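Local coordinates for DNA-entry nuclease inhibitor (Bacillus subtilis subsp. subtilis, PDB 4MQD), which inhibits the DNA-entry nuclease NucA and takes part in the competence of cells to be transformed, at residues Y75-G89 against D103-P117. Residues are numbered along the deposited sequence; the frame is centred on the assembly and turned at random.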
loop_
_atom_site.group_PDB
_atom_site.type_symbol
_atom_site.label_atom_id
_atom_site.label_comp_id
_atom_site.label_asym_id
_atom_site.label_seq_id
_atom_site.Cartn_x
_atom_site.Cartn_y
_atom_site.Cartn_z
ATOM N N TYR A 75 -0.255 -0.695 6.083
ATOM C CA TYR A 75 -0.455 -1.919 6.865
ATOM C C TYR A 75 0.509 -1.999 8.047
ATOM O O TYR A 75 1.544 -1.334 8.059
ATOM C CB TYR A 75 -0.291 -3.163 5.985
ATOM C CG TYR A 75 1.070 -3.304 5.336
ATOM C CD1 TYR A 75 1.344 -2.701 4.110
ATOM C CD2 TYR A 75 2.077 -4.056 5.936
ATOM C CE1 TYR A 75 2.582 -2.835 3.505
ATOM C CE2 TYR A 75 3.320 -4.195 5.340
ATOM C CZ TYR A 75 3.567 -3.583 4.125
ATOM O OH TYR A 75 4.796 -3.717 3.528
ATOM N N GLU A 76 0.155 -2.817 9.035
ATOM C CA GLU A 76 0.998 -3.042 10.208
ATOM C C GLU A 76 1.571 -4.460 10.273
ATOM O O GLU A 76 2.396 -4.754 11.138
ATOM C CB GLU A 76 0.211 -2.731 11.480
ATOM C CG GLU A 76 -0.091 -1.252 11.653
ATOM C CD GLU A 76 -0.462 -0.880 13.074
ATOM O OE1 GLU A 76 -0.960 -1.750 13.821
ATOM O OE2 GLU A 76 -0.262 0.295 13.444
ATOM N N LYS A 77 1.143 -5.327 9.358
ATOM C CA LYS A 77 1.640 -6.698 9.289
ATOM C C LYS A 77 1.429 -7.256 7.887
ATOM O O LYS A 77 0.365 -7.072 7.295
ATOM C CB LYS A 77 0.916 -7.575 10.313
ATOM C CG LYS A 77 1.445 -8.998 10.444
ATOM C CD LYS A 77 2.878 -9.029 10.949
ATOM C CE LYS A 77 3.217 -10.353 11.615
ATOM N NZ LYS A 77 4.582 -10.333 12.208
ATOM N N LYS A 78 2.451 -7.927 7.365
ATOM C CA LYS A 78 2.364 -8.629 6.090
ATOM C C LYS A 78 2.834 -10.061 6.298
ATOM O O LYS A 78 3.941 -10.292 6.782
ATOM C CB LYS A 78 3.228 -7.943 5.032
ATOM C CG LYS A 78 3.171 -8.602 3.663
ATOM C CD LYS A 78 4.040 -7.872 2.653
ATOM C CE LYS A 78 4.009 -8.565 1.300
ATOM N NZ LYS A 78 4.812 -7.838 0.278
ATOM N N VAL A 79 1.985 -11.016 5.935
ATOM C CA VAL A 79 2.308 -12.430 6.058
ATOM C C VAL A 79 2.045 -13.105 4.721
ATOM O O VAL A 79 0.944 -12.998 4.189
ATOM C CB VAL A 79 1.449 -13.105 7.145
ATOM C CG1 VAL A 79 1.992 -14.489 7.464
ATOM C CG2 VAL A 79 1.408 -12.247 8.403
ATOM N N THR A 80 3.052 -13.790 4.187
ATOM C CA THR A 80 2.924 -14.528 2.932
ATOM C C THR A 80 3.187 -16.013 3.173
ATOM O O THR A 80 4.250 -16.387 3.665
ATOM C CB THR A 80 3.894 -13.992 1.861
ATOM O OG1 THR A 80 3.609 -12.609 1.612
ATOM C CG2 THR A 80 3.759 -14.777 0.557
ATOM N N VAL A 81 2.214 -16.848 2.813
ATOM C CA VAL A 81 2.249 -18.279 3.113
ATOM C C VAL A 81 1.851 -19.102 1.884
ATOM O O VAL A 81 0.911 -18.736 1.174
ATOM C CB VAL A 81 1.283 -18.616 4.271
ATOM C CG1 VAL A 81 1.327 -20.102 4.610
ATOM C CG2 VAL A 81 1.609 -17.774 5.497
ATOM N N PRO A 82 2.568 -20.211 1.620
ATOM C CA PRO A 82 2.115 -21.152 0.594
ATOM C C PRO A 82 0.764 -21.772 0.945
ATOM O O PRO A 82 0.521 -22.099 2.106
ATOM C CB PRO A 82 3.207 -22.225 0.590
ATOM C CG PRO A 82 4.422 -21.530 1.094
ATOM C CD PRO A 82 3.926 -20.534 2.098
ATOM N N PHE A 83 -0.101 -21.930 -0.051
ATOM C CA PHE A 83 -1.444 -22.450 0.181
ATOM C C PHE A 83 -1.954 -23.225 -1.026
ATOM O O PHE A 83 -2.005 -22.698 -2.136
ATOM C CB PHE A 83 -2.398 -21.301 0.508
ATOM C CG PHE A 83 -3.784 -21.748 0.876
ATOM C CD1 PHE A 83 -3.998 -22.538 1.998
ATOM C CD2 PHE A 83 -4.876 -21.373 0.107
ATOM C CE1 PHE A 83 -5.273 -22.949 2.343
ATOM C CE2 PHE A 83 -6.155 -21.781 0.448
ATOM C CZ PHE A 83 -6.355 -22.571 1.567
ATOM N N HIS A 84 -2.330 -24.479 -0.794
ATOM C CA HIS A 84 -2.837 -25.346 -1.846
ATOM C C HIS A 84 -4.346 -25.479 -1.716
ATOM O O HIS A 84 -4.861 -25.747 -0.630
ATOM C CB HIS A 84 -2.182 -26.726 -1.765
ATOM C CG HIS A 84 -2.700 -27.699 -2.777
ATOM N ND1 HIS A 84 -2.309 -27.678 -4.098
ATOM C CD2 HIS A 84 -3.581 -28.721 -2.662
ATOM C CE1 HIS A 84 -2.926 -28.646 -4.754
ATOM N NE2 HIS A 84 -3.703 -29.293 -3.905
ATOM N N VAL A 85 -5.045 -25.285 -2.828
ATOM C CA VAL A 85 -6.492 -25.443 -2.877
ATOM C C VAL A 85 -6.802 -26.822 -3.453
ATOM O O VAL A 85 -6.518 -27.090 -4.620
ATOM C CB VAL A 85 -7.143 -24.341 -3.737
ATOM C CG1 VAL A 85 -8.652 -24.535 -3.817
ATOM C CG2 VAL A 85 -6.809 -22.966 -3.176
ATOM N N THR A 86 -7.373 -27.693 -2.625
ATOM C CA THR A 86 -7.637 -29.079 -3.015
ATOM C C THR A 86 -8.804 -29.189 -3.994
ATOM O O THR A 86 -8.725 -29.928 -4.974
ATOM C CB THR A 86 -7.934 -29.963 -1.787
ATOM O OG1 THR A 86 -9.041 -29.420 -1.058
ATOM C CG2 THR A 86 -6.718 -30.040 -0.876
ATOM N N GLU A 87 -9.883 -28.460 -3.714
ATOM C CA GLU A 87 -11.073 -28.458 -4.565
ATOM C C GLU A 87 -11.512 -27.021 -4.841
ATOM O O GLU A 87 -11.272 -26.129 -4.029
ATOM C CB GLU A 87 -12.203 -29.246 -3.891
ATOM C CG GLU A 87 -13.190 -29.894 -4.853
ATOM C CD GLU A 87 -12.688 -31.206 -5.437
ATOM O OE1 GLU A 87 -11.480 -31.317 -5.740
ATOM O OE2 GLU A 87 -13.511 -32.132 -5.602
ATOM N N ASN A 88 -12.152 -26.804 -5.987
ATOM C CA ASN A 88 -12.532 -25.459 -6.425
ATOM C C ASN A 88 -13.414 -24.735 -5.401
ATOM O O ASN A 88 -14.629 -24.941 -5.361
ATOM C CB ASN A 88 -13.234 -25.523 -7.789
ATOM C CG ASN A 88 -13.311 -24.171 -8.477
ATOM O OD1 ASN A 88 -13.173 -23.122 -7.846
ATOM N ND2 ASN A 88 -13.534 -24.191 -9.787
ATOM N N GLY A 89 -12.786 -23.897 -4.575
ATOM C CA GLY A 89 -13.491 -23.120 -3.550
ATOM C C GLY A 89 -12.812 -23.159 -2.190
ATOM O O GLY A 89 -12.198 -24.162 -1.822
ATOM N N ASP A 103 -14.874 -18.388 -4.550
ATOM C CA ASP A 103 -14.670 -19.320 -5.654
ATOM C C ASP A 103 -13.232 -19.229 -6.174
ATOM O O ASP A 103 -12.949 -18.525 -7.144
ATOM C CB ASP A 103 -15.675 -19.031 -6.778
ATOM C CG ASP A 103 -15.631 -20.064 -7.890
ATOM O OD1 ASP A 103 -15.453 -21.264 -7.590
ATOM O OD2 ASP A 103 -15.784 -19.676 -9.067
ATOM N N LEU A 104 -12.332 -19.942 -5.504
ATOM C CA LEU A 104 -10.923 -19.990 -5.885
ATOM C C LEU A 104 -10.634 -21.342 -6.540
ATOM O O LEU A 104 -10.960 -22.382 -5.966
ATOM C CB LEU A 104 -10.047 -19.801 -4.646
ATOM C CG LEU A 104 -8.561 -19.509 -4.864
ATOM C CD1 LEU A 104 -8.356 -18.185 -5.585
ATOM C CD2 LEU A 104 -7.828 -19.503 -3.530
ATOM N N PRO A 105 -10.032 -21.341 -7.746
ATOM C CA PRO A 105 -9.742 -22.610 -8.426
ATOM C C PRO A 105 -8.727 -23.496 -7.699
ATOM O O PRO A 105 -8.020 -23.031 -6.803
ATOM C CB PRO A 105 -9.165 -22.173 -9.780
ATOM C CG PRO A 105 -9.565 -20.752 -9.952
ATOM C CD PRO A 105 -9.682 -20.176 -8.579
ATOM N N LYS A 106 -8.669 -24.764 -8.102
ATOM C CA LYS A 106 -7.680 -25.704 -7.575
ATOM C C LYS A 106 -6.280 -25.263 -7.983
ATOM O O LYS A 106 -6.093 -24.696 -9.060
ATOM C CB LYS A 106 -7.924 -27.119 -8.114
ATOM C CG LYS A 106 -9.276 -27.721 -7.762
ATOM C CD LYS A 106 -9.310 -29.225 -8.016
ATOM C CE LYS A 106 -9.193 -29.588 -9.492
ATOM N NZ LYS A 106 -10.332 -29.082 -10.309
ATOM N N GLY A 107 -5.303 -25.528 -7.121
ATOM C CA GLY A 107 -3.906 -25.227 -7.424
ATOM C C GLY A 107 -3.150 -24.621 -6.259
ATOM O O GLY A 107 -3.688 -24.462 -5.162
ATOM N N ASP A 108 -1.890 -24.282 -6.517
ATOM C CA ASP A 108 -1.008 -23.702 -5.511
ATOM C C ASP A 108 -1.020 -22.183 -5.605
ATOM O O ASP A 108 -1.163 -21.617 -6.692
ATOM C CB ASP A 108 0.420 -24.220 -5.699
ATOM C CG ASP A 108 0.512 -25.730 -5.589
ATOM O OD1 ASP A 108 -0.117 -26.304 -4.675
ATOM O OD2 ASP A 108 1.218 -26.343 -6.416
ATOM N N TYR A 109 -0.878 -21.531 -4.454
ATOM C CA TYR A 109 -0.878 -20.077 -4.381
ATOM C C TYR A 109 0.136 -19.582 -3.361
ATOM O O TYR A 109 0.548 -20.325 -2.471
ATOM C CB TYR A 109 -2.260 -19.560 -3.971
ATOM C CG TYR A 109 -3.387 -19.913 -4.917
ATOM C CD1 TYR A 109 -4.040 -21.140 -4.826
ATOM C CD2 TYR A 109 -3.816 -19.013 -5.884
ATOM C CE1 TYR A 109 -5.078 -21.465 -5.684
ATOM C CE2 TYR A 109 -4.855 -19.329 -6.746
ATOM C CZ TYR A 109 -5.483 -20.555 -6.641
ATOM O OH TYR A 109 -6.517 -20.873 -7.492
ATOM N N GLN A 110 0.539 -18.323 -3.511
ATOM C CA GLN A 110 1.214 -17.590 -2.446
ATOM C C GLN A 110 0.182 -16.662 -1.823
ATOM O O GLN A 110 -0.145 -15.610 -2.384
ATOM C CB GLN A 110 2.407 -16.793 -2.980
ATOM C CG GLN A 110 3.637 -17.641 -3.279
ATOM C CD GLN A 110 4.246 -18.275 -2.038
ATOM O OE1 GLN A 110 4.010 -17.835 -0.910
ATOM N NE2 GLN A 110 5.038 -19.320 -2.245
ATOM N N LEU A 111 -0.342 -17.077 -0.673
ATOM C CA LEU A 111 -1.394 -16.343 0.014
ATOM C C LEU A 111 -0.781 -15.292 0.930
ATOM O O LEU A 111 -0.060 -15.630 1.872
ATOM C CB LEU A 111 -2.261 -17.308 0.826
ATOM C CG LEU A 111 -3.592 -16.761 1.347
ATOM C CD1 LEU A 111 -4.560 -16.517 0.198
ATOM C CD2 LEU A 111 -4.198 -17.716 2.364
ATOM N N THR A 112 -1.065 -14.023 0.644
ATOM C CA THR A 112 -0.563 -12.913 1.446
ATOM C C THR A 112 -1.705 -12.243 2.202
ATOM O O THR A 112 -2.775 -12.015 1.640
ATOM C CB THR A 112 0.155 -11.871 0.570
ATOM O OG1 THR A 112 1.261 -12.491 -0.098
ATOM C CG2 THR A 112 0.670 -10.707 1.412
ATOM N N CYS A 113 -1.470 -11.937 3.477
ATOM C CA CYS A 113 -2.449 -11.246 4.313
ATOM C C CYS A 113 -1.858 -9.956 4.879
ATOM O O CYS A 113 -0.873 -9.992 5.622
ATOM C CB CYS A 113 -2.910 -12.146 5.461
ATOM S SG CYS A 113 -4.142 -11.388 6.554
ATOM N N TRP A 114 -2.457 -8.824 4.518
ATOM C CA TRP A 114 -2.066 -7.531 5.070
ATOM C C TRP A 114 -3.038 -7.138 6.172
ATOM O O TRP A 114 -4.255 -7.175 5.967
ATOM C CB TRP A 114 -2.086 -6.439 3.998
ATOM C CG TRP A 114 -1.013 -6.530 2.962
ATOM C CD1 TRP A 114 0.220 -5.945 3.003
ATOM C CD2 TRP A 114 -1.092 -7.210 1.708
ATOM N NE1 TRP A 114 0.921 -6.234 1.857
ATOM C CE2 TRP A 114 0.138 -7.007 1.043
ATOM C CE3 TRP A 114 -2.080 -7.977 1.083
ATOM C CZ2 TRP A 114 0.405 -7.547 -0.217
ATOM C CZ3 TRP A 114 -1.815 -8.511 -0.169
ATOM C CH2 TRP A 114 -0.582 -8.295 -0.804
ATOM N N THR A 115 -2.502 -6.755 7.329
ATOM C CA THR A 115 -3.312 -6.225 8.422
ATOM C C THR A 115 -3.386 -4.704 8.310
ATOM O O THR A 115 -2.370 -4.020 8.439
ATOM C CB THR A 115 -2.727 -6.607 9.796
ATOM O OG1 THR A 115 -2.701 -8.034 9.923
ATOM C CG2 THR A 115 -3.561 -6.017 10.928
ATOM N N VAL A 116 -4.591 -4.192 8.063
ATOM C CA VAL A 116 -4.834 -2.754 7.933
ATOM C C VAL A 116 -5.796 -2.306 9.036
ATOM O O VAL A 116 -7.013 -2.447 8.894
ATOM C CB VAL A 116 -5.434 -2.410 6.551
ATOM C CG1 VAL A 116 -5.537 -0.899 6.370
ATOM C CG2 VAL A 116 -4.603 -3.034 5.438
ATOM N N PRO A 117 -5.258 -1.768 10.148
ATOM C CA PRO A 117 -6.125 -1.330 11.249
ATOM C C PRO A 117 -7.100 -0.226 10.839
ATOM O O PRO A 117 -6.840 0.499 9.879
ATOM C CB PRO A 117 -5.141 -0.807 12.304
ATOM C CG PRO A 117 -3.807 -1.339 11.917
ATOM C CD PRO A 117 -3.833 -1.536 10.437
#
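Y75 holds CG between its backbone N and carbonyl carbon (chi1 60°), while W114 keeps its own CG beside the backbone N; together these turns bring the indole edge against one face of the tyrosine ring. The pair is T-shaped, with planes at 69° and W114 CD1 3.6 Å from Y75 CD1. K78, extended throughout, runs alongside the indole and lays its CD 3.6 Å from W114 NE1. On the sheet face that carries K78 and W114, T80 OG1 and T112 OG1 share a hydrogen bond of 2.9 Å, and past P82 and Q110, H84 ND1 donates to D108 OD1 at 2.7 Å, nearly in the imidazole plane but 35° out of the carboxylate plane, on its syn side.

Backbone bonds join 77-85 and 107-116 as antiparallel neighbours, V81 N reaching L111 O at 2.7 Å. In the mixed five-stranded sheet 77-85 is an outermost strand, and 107-116 pairs on its other side with 127-134. The opposite face, with V79, V81, F83, L111 and C113, is buried; F83 and V81 pack on I50 of the second sheet, L111 and C113 on F52.

At the V85-G107 end of the strand pair, V85 CG2 sits 3.4 Å from Y109 CE1 and also meets L104 CD2, which lies over a face of the tyrosine ring. Y109 OH donates to P105 O at 2.7 Å, approaching from above the carbonyl plane. A phenylalanine in place of Y109 would probably leave P105 O without this donor and the ring less firmly fixed to the P105 backbone. Farther on, G89 N makes a weak bond to L104 O.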